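Local coordinates for protein phosphatidylinositide phosphatase SAC2 (Homo sapiens, PDB 4XUU) that dephosphorylates mainly phosphatidylinositol 4-phosphate, at the 4 position, probably in endocytic recycling, this chain being the hSac2 domain of pleckstrin-homology type from a homodimeric enzyme, at residues Q72-S77 / K163-I168; V47-L52 / V60-D65; N80-E85 / H104-E109. All blocks are in the same frame, centred on the assembly; numbering follows the deposited sequence.

In the fold
All three contacts reach one mixed sheet of the PH-like hSac2 domain. Contact 2, the hairpin of strands 48-54 and 57-63, closes first along the chain; contact 1 then opens on strand 70-77, the neighbour of 57-63, and closes only when the C-terminal tail returns, after the hairpin of contact 3 has been completed on strands 81-88 and 99-107. The centres of contacts 1 and 2, like those of contacts 1 and 3, lie about 12 Å apart and these pairs touch, whereas contacts 2 and 3 have centres about 19 Å apart. Strand 70-77 ties contact 1 to the hairpin of contact 2 through backbone bonds, and Gln74 and His165 tie it to contact 3 through Tyr105 OH.

Contact 1: Q72-S77 / K163-I168; sequences QYQRLS and KPHEDI
Gln74 reaches from strand 70-77 across to the returning C-terminal tail, and its side chain can be followed atom by atom. CG stands anti to the carbonyl carbon (chi1 -71°) and lies 3.5 Å from Ile168 CG2, the same methyl that CB meets. The extended chain then carries CD past the carbonyl oxygen of Glu166, and NE2 donates to Glu166 O at 2.7 Å, with the acceptor close to the amide plane. NE2 also bonds to Tyr105 OH, which holds His165 ND1 as well. An alanine here would probably leave Glu166 O and Tyr105 OH without their amide partner and open a gap beside Ile168 CG2. One residue earlier in the strand, Tyr73 offers both backbone groups to the tail. Its N-H points almost straight at Asp167 OD1 (Tyr73 N to OD1 2.8 Å, 174° at the hydrogen), and its O accepts from Ile168 N at 3.2 Å. Ile168 O in turn receives Arg75 N at 2.7 Å. Nearer the start of the strand the amide oxygen of Gln72 sits against the tail, OE1 3.1 Å from His165 CB, where the two side chains cross at about a right angle. Gln72 and Gln74 bond through their backbones to strand 57-63 instead. The arrangement is a single beta bridge, Gln74 with Ile168, by which an irregular tail adds itself to an edge strand of this chain's PH-like sheet.

Contact 2: V47-L52 / V60-D65; sequences VDVLLL and VAYYDD
Val49 and Tyr62 form an antiparallel non-hydrogen-bonded pair whose side chains lie side by side, pointing the same way. The valine fork splits two ways: CG2 presses onto the tyrosine, 4.0 Å from the ring centroid and 27° off its normal, while CG1, anti to the backbone N (chi1 176°), turns to Val60 and meets its CG1 at 3.8 Å. Val47 fits against the rim of the same ring, its CG1 near the ring plane and 3.9 Å from Tyr62 CD2. Val60 is likewise shared between two knobs, for its other methyl, CG2, touches Leu51 CD1 at 4.0 Å. Valine branches, a leucine tip and a ring face thus interlock on this side of the sheet, and Leu117 of strand 110-119 packs on Val49 and Tyr62. The other side is built differently. Ala61 is small, and beside it Leu50 CB meets the rim of the Tyr63 ring, 3.9 Å from CE1, the two side chains running alongside each other; Leu50 also packs on Leu12 of the second subunit. Between the faces, Leu50 and Ala61 exchange both backbone bonds (Leu50 N to Ala61 O 2.8 Å), and Tyr63 N donates to Asp48 O at 2.9 Å. The polar end of Tyr62 bonds to His115 ND1. Across the hairpin side chains meet carbon to carbon, so the contact is essentially apolar and the backbone supplies the directional bonds.

Contact 3: N80-E85 / H104-E109; sequences NLEKIE and HYRYKE
In the beta hairpin of strands 81-88 and 99-107, His104 lies opposite a beta bulge formed by Glu82 and Lys83: Glu82 N donates to His104 O at 2.8 Å, and His104 N to Lys83 O at 3.1 Å. The imidazole is held in two ways. From one face Lys83 covers it, CE standing 3.9 Å from the ring centroid, almost on the normal, with Lys83 CG in the crowded position between N and the carbonyl carbon (chi1 58°). At the edge NE2 donates to Glu85 OE1 at 2.8 Å; the oxygen lies near the ring plane, yet the nitrogen approaches from above the carboxylate, whose plane is 86° from the ring. Phe114 also meets the ring. Further along, Arg106 N bonds to Asn80 O at 2.8 Å, and the Arg106 and Glu82 side chains cross at about a right angle, carboxylate and guanidinium planes 47° apart, in a salt bridge whose hydrogen bond, NE to OE2 3.2 Å, is weak. Glu85 in this position would probably favour a protonated imidazole, an effect that the ammonium group of Lys83, long-paired with the same carboxylate, would partly oppose. Glu82 thus pairs with Arg106, while Glu85 accepts from His104 and lies at long range from Lys83.

Contact 1: Q72-S77 / K163-I168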
loop_
_atom_site.group_PDB
_atom_site.type_symbol
_atom_site.label_atom_id
_atom_site.label_comp_id
_atom_site.label_asym_id
_atom_site.label_seq_id
_atom_site.Cartn_x
_atom_site.Cartn_y
_atom_site.Cartn_z
ATOM N N GLN A 72 23.386 20.498 10.207
ATOM C CA GLN A 72 23.892 19.942 8.977
ATOM C C GLN A 72 22.951 20.241 7.848
ATOM O O GLN A 72 21.788 20.259 8.037
ATOM C CB GLN A 72 24.016 18.455 9.155
ATOM C CG GLN A 72 24.612 17.762 8.023
ATOM C CD GLN A 72 24.715 16.309 8.280
ATOM O OE1 GLN A 72 24.408 15.498 7.441
ATOM N NE2 GLN A 72 25.134 15.965 9.455
ATOM N N TYR A 73 23.468 20.436 6.659
ATOM C CA TYR A 73 22.638 20.742 5.496
ATOM C C TYR A 73 23.229 20.141 4.226
ATOM O O TYR A 73 24.420 20.263 3.970
ATOM C CB TYR A 73 22.480 22.260 5.349
ATOM C CG TYR A 73 21.767 22.705 4.092
ATOM C CD1 TYR A 73 22.473 22.907 2.902
ATOM C CD2 TYR A 73 20.395 22.942 4.093
ATOM C CE1 TYR A 73 21.828 23.320 1.744
ATOM C CE2 TYR A 73 19.738 23.357 2.936
ATOM C CZ TYR A 73 20.463 23.543 1.768
ATOM O OH TYR A 73 19.825 23.959 0.624
ATOM N N GLN A 74 22.382 19.497 3.432
ATOM C CA GLN A 74 22.812 18.855 2.195
ATOM C C GLN A 74 21.793 19.062 1.084
ATOM O O GLN A 74 20.616 18.762 1.258
ATOM C CB GLN A 74 23.004 17.350 2.404
ATOM C CG GLN A 74 24.212 16.936 3.246
ATOM C CD GLN A 74 24.353 15.426 3.344
ATOM O OE1 GLN A 74 23.375 14.717 3.537
ATOM N NE2 GLN A 74 25.572 14.930 3.205
ATOM N N ARG A 75 22.244 19.590 -0.050
ATOM C CA ARG A 75 21.472 19.489 -1.278
ATOM C C ARG A 75 22.030 18.306 -2.035
ATOM O O ARG A 75 23.245 18.181 -2.212
ATOM C CB ARG A 75 21.571 20.749 -2.133
ATOM C CG ARG A 75 20.749 20.669 -3.420
ATOM C CD ARG A 75 21.040 21.829 -4.351
ATOM N NE ARG A 75 20.395 21.666 -5.651
ATOM C CZ ARG A 75 20.901 20.972 -6.670
ATOM N NH1 ARG A 75 22.071 20.355 -6.557
ATOM N NH2 ARG A 75 20.229 20.890 -7.806
ATOM N N LEU A 76 21.138 17.428 -2.468
ATOM C CA LEU A 76 21.542 16.200 -3.127
ATOM C C LEU A 76 20.744 16.042 -4.405
ATOM O O LEU A 76 19.507 16.031 -4.382
ATOM C CB LEU A 76 21.316 15.004 -2.194
ATOM C CG LEU A 76 22.125 14.974 -0.887
ATOM C CD1 LEU A 76 21.390 14.244 0.232
ATOM C CD2 LEU A 76 23.511 14.374 -1.123
ATOM N N SER A 77 21.454 15.945 -5.524
ATOM C CA SER A 77 20.821 15.725 -6.816
ATOM C C SER A 77 20.071 14.402 -6.790
ATOM O O SER A 77 20.511 13.448 -6.139
ATOM C CB SER A 77 21.868 15.713 -7.926
ATOM O OG SER A 77 21.261 15.487 -9.187
ATOM N N LYS A 163 28.470 6.093 6.370
ATOM C CA LYS A 163 29.682 6.906 6.295
ATOM C C LYS A 163 29.322 8.324 6.734
ATOM O O LYS A 163 28.205 8.776 6.476
ATOM C CB LYS A 163 30.235 6.933 4.870
ATOM C CG LYS A 163 30.839 5.633 4.382
ATOM C CD LYS A 163 31.539 5.839 3.045
ATOM C CE LYS A 163 32.287 4.593 2.595
ATOM N NZ LYS A 163 31.366 3.523 2.122
ATOM N N PRO A 164 30.254 9.029 7.406
ATOM C CA PRO A 164 29.942 10.381 7.884
ATOM C C PRO A 164 29.428 11.298 6.773
ATOM O O PRO A 164 30.010 11.342 5.686
ATOM C CB PRO A 164 31.289 10.888 8.429
ATOM C CG PRO A 164 32.317 9.930 7.923
ATOM C CD PRO A 164 31.619 8.624 7.781
ATOM N N HIS A 165 28.328 11.998 7.044
ATOM C CA HIS A 165 27.765 12.944 6.088
ATOM C C HIS A 165 28.570 14.234 6.082
ATOM O O HIS A 165 29.048 14.689 7.122
ATOM C CB HIS A 165 26.310 13.280 6.420
ATOM C CG HIS A 165 25.421 12.087 6.568
ATOM N ND1 HIS A 165 25.029 11.310 5.500
ATOM C CD2 HIS A 165 24.822 11.554 7.660
ATOM C CE1 HIS A 165 24.239 10.343 5.929
ATOM N NE2 HIS A 165 24.098 10.468 7.236
ATOM N N GLU A 166 28.705 14.825 4.904
ATOM C CA GLU A 166 29.366 16.112 4.767
ATOM C C GLU A 166 28.386 17.132 4.210
ATOM O O GLU A 166 27.488 16.783 3.444
ATOM C CB GLU A 166 30.596 15.985 3.870
ATOM C CG GLU A 166 31.792 15.371 4.581
ATOM C CD GLU A 166 32.909 14.982 3.633
ATOM O OE1 GLU A 166 32.735 13.998 2.882
ATOM O OE2 GLU A 166 33.965 15.649 3.651
ATOM N N ASP A 167 28.546 18.390 4.614
ATOM C CA ASP A 167 27.692 19.464 4.120
ATOM C C ASP A 167 27.915 19.667 2.627
ATOM O O ASP A 167 29.054 19.654 2.155
ATOM C CB ASP A 167 27.945 20.761 4.894
ATOM C CG ASP A 167 27.405 20.713 6.319
ATOM O OD1 ASP A 167 26.284 20.201 6.519
ATOM O OD2 ASP A 167 28.101 21.196 7.241
ATOM N N ILE A 168 26.822 19.825 1.886
ATOM C CA ILE A 168 26.891 20.010 0.437
ATOM C C ILE A 168 25.843 20.998 -0.079
ATOM O O ILE A 168 24.653 20.876 0.211
ATOM C CB ILE A 168 26.879 18.654 -0.343
ATOM C CG1 ILE A 168 26.494 18.850 -1.809
ATOM C CG2 ILE A 168 25.959 17.652 0.297
ATOM C CD1 ILE A 168 26.663 17.603 -2.663
#

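Contact 2: V47-L52 / V60-D65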
loop_
_atom_site.group_PDB
_atom_site.type_symbol
_atom_site.label_atom_id
_atom_site.label_comp_id
_atom_site.label_asym_id
_atom_site.label_seq_id
_atom_site.Cartn_x
_atom_site.Cartn_y
_atom_site.Cartn_z
ATOM N N VAL A 47 16.211 13.811 17.191
ATOM C CA VAL A 47 16.841 14.763 16.284
ATOM C C VAL A 47 15.867 15.062 15.145
ATOM O O VAL A 47 15.522 14.172 14.369
ATOM C CB VAL A 47 18.192 14.242 15.728
ATOM C CG1 VAL A 47 18.785 15.230 14.723
ATOM C CG2 VAL A 47 19.178 13.979 16.866
ATOM N N ASP A 48 15.414 16.312 15.074
ATOM C CA ASP A 48 14.520 16.767 14.011
ATOM C C ASP A 48 15.236 16.851 12.674
ATOM O O ASP A 48 16.391 17.272 12.600
ATOM C CB ASP A 48 13.912 18.132 14.346
ATOM C CG ASP A 48 12.799 18.047 15.376
ATOM O OD1 ASP A 48 12.360 16.928 15.722
ATOM O OD2 ASP A 48 12.353 19.117 15.841
ATOM N N VAL A 49 14.530 16.444 11.622
ATOM C CA VAL A 49 15.053 16.454 10.258
ATOM C C VAL A 49 14.035 17.063 9.299
ATOM O O VAL A 49 12.843 16.734 9.349
ATOM C CB VAL A 49 15.423 15.028 9.766
ATOM C CG1 VAL A 49 15.873 15.064 8.316
ATOM C CG2 VAL A 49 16.511 14.409 10.644
ATOM N N LEU A 50 14.508 17.959 8.434
ATOM C CA LEU A 50 13.672 18.500 7.374
ATOM C C LEU A 50 14.082 17.903 6.027
ATOM O O LEU A 50 15.255 17.939 5.652
ATOM C CB LEU A 50 13.733 20.032 7.346
ATOM C CG LEU A 50 12.875 20.733 6.280
ATOM C CD1 LEU A 50 11.371 20.653 6.592
ATOM C CD2 LEU A 50 13.300 22.176 6.089
ATOM N N LEU A 51 13.107 17.343 5.317
ATOM C CA LEU A 51 13.333 16.797 3.984
ATOM C C LEU A 51 12.519 17.581 2.961
ATOM O O LEU A 51 11.288 17.657 3.066
ATOM C CB LEU A 51 12.969 15.307 3.932
ATOM C CG LEU A 51 12.997 14.567 2.586
ATOM C CD1 LEU A 51 14.418 14.433 2.021
ATOM C CD2 LEU A 51 12.352 13.194 2.723
ATOM N N LEU A 52 13.203 18.175 1.990
ATOM C CA LEU A 52 12.530 18.920 0.931
ATOM C C LEU A 52 12.753 18.252 -0.415
ATOM O O LEU A 52 13.815 17.693 -0.680
ATOM C CB LEU A 52 13.020 20.376 0.872
ATOM C CG LEU A 52 13.011 21.228 2.149
ATOM C CD1 LEU A 52 13.723 22.561 1.911
ATOM C CD2 LEU A 52 11.600 21.455 2.695
ATOM N N VAL A 60 18.234 17.671 2.770
ATOM C CA VAL A 60 18.165 17.107 4.112
ATOM C C VAL A 60 18.850 18.029 5.113
ATOM O O VAL A 60 20.037 18.337 4.981
ATOM C CB VAL A 60 18.779 15.689 4.189
ATOM C CG1 VAL A 60 18.489 15.061 5.541
ATOM C CG2 VAL A 60 18.248 14.796 3.067
ATOM N N ALA A 61 18.084 18.466 6.109
ATOM C CA ALA A 61 18.584 19.355 7.146
ATOM C C ALA A 61 18.357 18.757 8.529
ATOM O O ALA A 61 17.219 18.473 8.906
ATOM C CB ALA A 61 17.920 20.717 7.039
ATOM N N TYR A 62 19.443 18.556 9.271
ATOM C CA TYR A 62 19.366 18.096 10.658
ATOM C C TYR A 62 19.370 19.293 11.609
ATOM O O TYR A 62 20.143 20.234 11.427
ATOM C CB TYR A 62 20.527 17.152 10.991
ATOM C CG TYR A 62 20.449 15.786 10.337
ATOM C CD1 TYR A 62 20.714 15.627 8.976
ATOM C CD2 TYR A 62 20.123 14.647 11.080
ATOM C CE1 TYR A 62 20.650 14.379 8.370
ATOM C CE2 TYR A 62 20.058 13.386 10.481
ATOM C CZ TYR A 62 20.321 13.265 9.123
ATOM O OH TYR A 62 20.261 12.038 8.504
ATOM N N TYR A 63 18.504 19.256 12.616
ATOM C CA TYR A 63 18.405 20.342 13.591
ATOM C C TYR A 63 19.104 19.991 14.899
ATOM O O TYR A 63 19.107 18.834 15.319
ATOM C CB TYR A 63 16.939 20.683 13.868
ATOM C CG TYR A 63 16.272 21.485 12.778
ATOM C CD1 TYR A 63 15.697 20.858 11.671
ATOM C CD2 TYR A 63 16.214 22.873 12.850
ATOM C CE1 TYR A 63 15.084 21.596 10.666
ATOM C CE2 TYR A 63 15.603 23.619 11.850
ATOM C CZ TYR A 63 15.042 22.975 10.761
ATOM O OH TYR A 63 14.436 23.713 9.770
ATOM N N ASP A 64 19.693 20.995 15.541
ATOM C CA ASP A 64 20.257 20.810 16.874
ATOM C C ASP A 64 19.134 20.627 17.891
ATOM O O ASP A 64 18.137 21.352 17.862
ATOM C CB ASP A 64 21.144 21.991 17.272
ATOM C CG ASP A 64 21.817 21.783 18.615
ATOM O OD1 ASP A 64 22.491 20.744 18.797
ATOM O OD2 ASP A 64 21.669 22.658 19.493
ATOM N N ASP A 65 19.243 19.692 18.814
ATOM C CA ASP A 65 18.163 19.569 19.788
ATOM C C ASP A 65 17.987 20.788 20.702
ATOM O O ASP A 65 16.873 21.204 20.994
ATOM C CB ASP A 65 18.347 18.327 20.615
ATOM C CG ASP A 65 19.741 18.160 21.043
ATOM O OD1 ASP A 65 20.435 19.188 21.128
ATOM O OD2 ASP A 65 20.150 17.014 21.279
#

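Contact 3: N80-E85 / H104-E109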
loop_
_atom_site.group_PDB
_atom_site.type_symbol
_atom_site.label_atom_id
_atom_site.label_comp_id
_atom_site.label_asym_id
_atom_site.label_seq_id
_atom_site.Cartn_x
_atom_site.Cartn_y
_atom_site.Cartn_z
ATOM N N ASN A 80 21.750 11.051 -7.890
ATOM C CA ASN A 80 22.610 10.354 -6.939
ATOM C C ASN A 80 21.868 9.533 -5.888
ATOM O O ASN A 80 22.494 8.775 -5.143
ATOM C CB ASN A 80 23.568 11.337 -6.260
ATOM C CG ASN A 80 24.595 11.913 -7.219
ATOM O OD1 ASN A 80 24.968 13.077 -7.106
ATOM N ND2 ASN A 80 25.055 11.100 -8.166
ATOM N N LEU A 81 20.546 9.690 -5.826
ATOM C CA LEU A 81 19.710 8.877 -4.946
ATOM C C LEU A 81 19.538 7.483 -5.548
ATOM O O LEU A 81 18.790 7.308 -6.506
ATOM C CB LEU A 81 18.349 9.548 -4.714
ATOM C CG LEU A 81 17.377 8.888 -3.721
ATOM C CD1 LEU A 81 18.013 8.687 -2.352
ATOM C CD2 LEU A 81 16.108 9.700 -3.603
ATOM N N GLU A 82 20.232 6.502 -4.974
ATOM C CA GLU A 82 20.325 5.153 -5.547
ATOM C C GLU A 82 19.066 4.314 -5.344
ATOM O O GLU A 82 18.537 3.742 -6.297
ATOM C CB GLU A 82 21.524 4.392 -4.971
ATOM C CG GLU A 82 22.874 5.086 -5.115
ATOM C CD GLU A 82 24.010 4.292 -4.475
ATOM O OE1 GLU A 82 23.741 3.506 -3.534
ATOM O OE2 GLU A 82 25.174 4.451 -4.914
ATOM N N LYS A 83 18.609 4.233 -4.096
ATOM C CA LYS A 83 17.497 3.367 -3.720
ATOM C C LYS A 83 16.917 3.782 -2.374
ATOM O O LYS A 83 17.548 4.528 -1.622
ATOM C CB LYS A 83 17.941 1.899 -3.672
ATOM C CG LYS A 83 19.090 1.616 -2.717
ATOM C CD LYS A 83 19.466 0.150 -2.700
ATOM C CE LYS A 83 20.531 -0.108 -1.648
ATOM N NZ LYS A 83 20.827 -1.556 -1.487
ATOM N N ILE A 84 15.710 3.301 -2.084
ATOM C CA ILE A 84 15.081 3.505 -0.786
ATOM C C ILE A 84 14.732 2.161 -0.152
ATOM O O ILE A 84 14.161 1.287 -0.804
ATOM C CB ILE A 84 13.805 4.388 -0.891
ATOM C CG1 ILE A 84 14.142 5.758 -1.492
ATOM C CG2 ILE A 84 13.154 4.556 0.474
ATOM C CD1 ILE A 84 12.937 6.600 -1.842
ATOM N N GLU A 85 15.077 2.006 1.122
ATOM C CA GLU A 85 14.696 0.819 1.882
ATOM C C GLU A 85 13.723 1.193 2.991
ATOM O O GLU A 85 13.932 2.187 3.684
ATOM C CB GLU A 85 15.927 0.155 2.487
ATOM C CG GLU A 85 16.919 -0.379 1.476
ATOM C CD GLU A 85 18.112 -1.023 2.139
ATOM O OE1 GLU A 85 18.620 -0.464 3.136
ATOM O OE2 GLU A 85 18.543 -2.097 1.666
ATOM N N HIS A 104 19.616 5.799 0.350
ATOM C CA HIS A 104 21.003 5.550 -0.043
ATOM C C HIS A 104 21.413 6.508 -1.156
ATOM O O HIS A 104 20.787 6.546 -2.212
ATOM C CB HIS A 104 21.185 4.102 -0.505
ATOM C CG HIS A 104 20.887 3.082 0.550
ATOM N ND1 HIS A 104 21.876 2.436 1.262
ATOM C CD2 HIS A 104 19.713 2.593 1.011
ATOM C CE1 HIS A 104 21.323 1.596 2.119
ATOM N NE2 HIS A 104 20.011 1.670 1.985
ATOM N N TYR A 105 22.463 7.284 -0.916
ATOM C CA TYR A 105 22.936 8.235 -1.914
ATOM C C TYR A 105 24.414 8.072 -2.261
ATOM O O TYR A 105 25.218 7.597 -1.448
ATOM C CB TYR A 105 22.608 9.678 -1.506
ATOM C CG TYR A 105 23.392 10.240 -0.334
ATOM C CD1 TYR A 105 22.933 10.087 0.976
ATOM C CD2 TYR A 105 24.574 10.955 -0.539
ATOM C CE1 TYR A 105 23.642 10.613 2.055
ATOM C CE2 TYR A 105 25.290 11.489 0.530
ATOM C CZ TYR A 105 24.818 11.315 1.823
ATOM O OH TYR A 105 25.524 11.837 2.880
ATOM N N ARG A 106 24.754 8.460 -3.486
ATOM C CA ARG A 106 26.120 8.404 -3.968
ATOM C C ARG A 106 26.777 9.764 -3.753
ATOM O O ARG A 106 26.196 10.805 -4.075
ATOM C CB ARG A 106 26.146 8.002 -5.442
ATOM C CG ARG A 106 27.522 7.628 -5.956
ATOM C CD ARG A 106 27.444 6.993 -7.334
ATOM N NE ARG A 106 27.105 5.572 -7.272
ATOM C CZ ARG A 106 27.989 4.582 -7.382
ATOM N NH1 ARG A 106 29.278 4.844 -7.561
ATOM N NH2 ARG A 106 27.582 3.321 -7.316
ATOM N N TYR A 107 27.982 9.742 -3.192
ATOM C CA TYR A 107 28.709 10.957 -2.851
ATOM C C TYR A 107 30.172 10.828 -3.265
ATOM O O TYR A 107 30.855 9.881 -2.865
ATOM C CB TYR A 107 28.587 11.247 -1.351
ATOM C CG TYR A 107 29.333 12.477 -0.890
ATOM C CD1 TYR A 107 28.913 13.753 -1.265
ATOM C CD2 TYR A 107 30.461 12.366 -0.077
ATOM C CE1 TYR A 107 29.601 14.890 -0.844
ATOM C CE2 TYR A 107 31.153 13.495 0.352
ATOM C CZ TYR A 107 30.717 14.754 -0.035
ATOM O OH TYR A 107 31.397 15.876 0.384
ATOM N N LYS A 108 30.638 11.787 -4.063
ATOM C CA LYS A 108 31.962 11.728 -4.689
ATOM C C LYS A 108 32.153 10.385 -5.400
ATOM O O LYS A 108 33.219 9.771 -5.323
ATOM C CB LYS A 108 33.086 11.970 -3.664
ATOM C CG LYS A 108 32.885 13.165 -2.729
ATOM C CD LYS A 108 33.055 14.504 -3.431
ATOM C CE LYS A 108 33.194 15.621 -2.416
ATOM N NZ LYS A 108 33.441 16.933 -3.062
ATOM N N GLU A 109 31.094 9.939 -6.076
ATOM C CA GLU A 109 31.062 8.660 -6.800
ATOM C C GLU A 109 31.208 7.415 -5.910
ATOM O O GLU A 109 31.273 6.291 -6.409
ATOM C CB GLU A 109 32.072 8.653 -7.958
ATOM C CG GLU A 109 31.708 9.628 -9.074
ATOM C CD GLU A 109 32.729 9.665 -10.190
ATOM O OE1 GLU A 109 33.902 9.986 -9.913
ATOM O OE2 GLU A 109 32.354 9.384 -11.348
#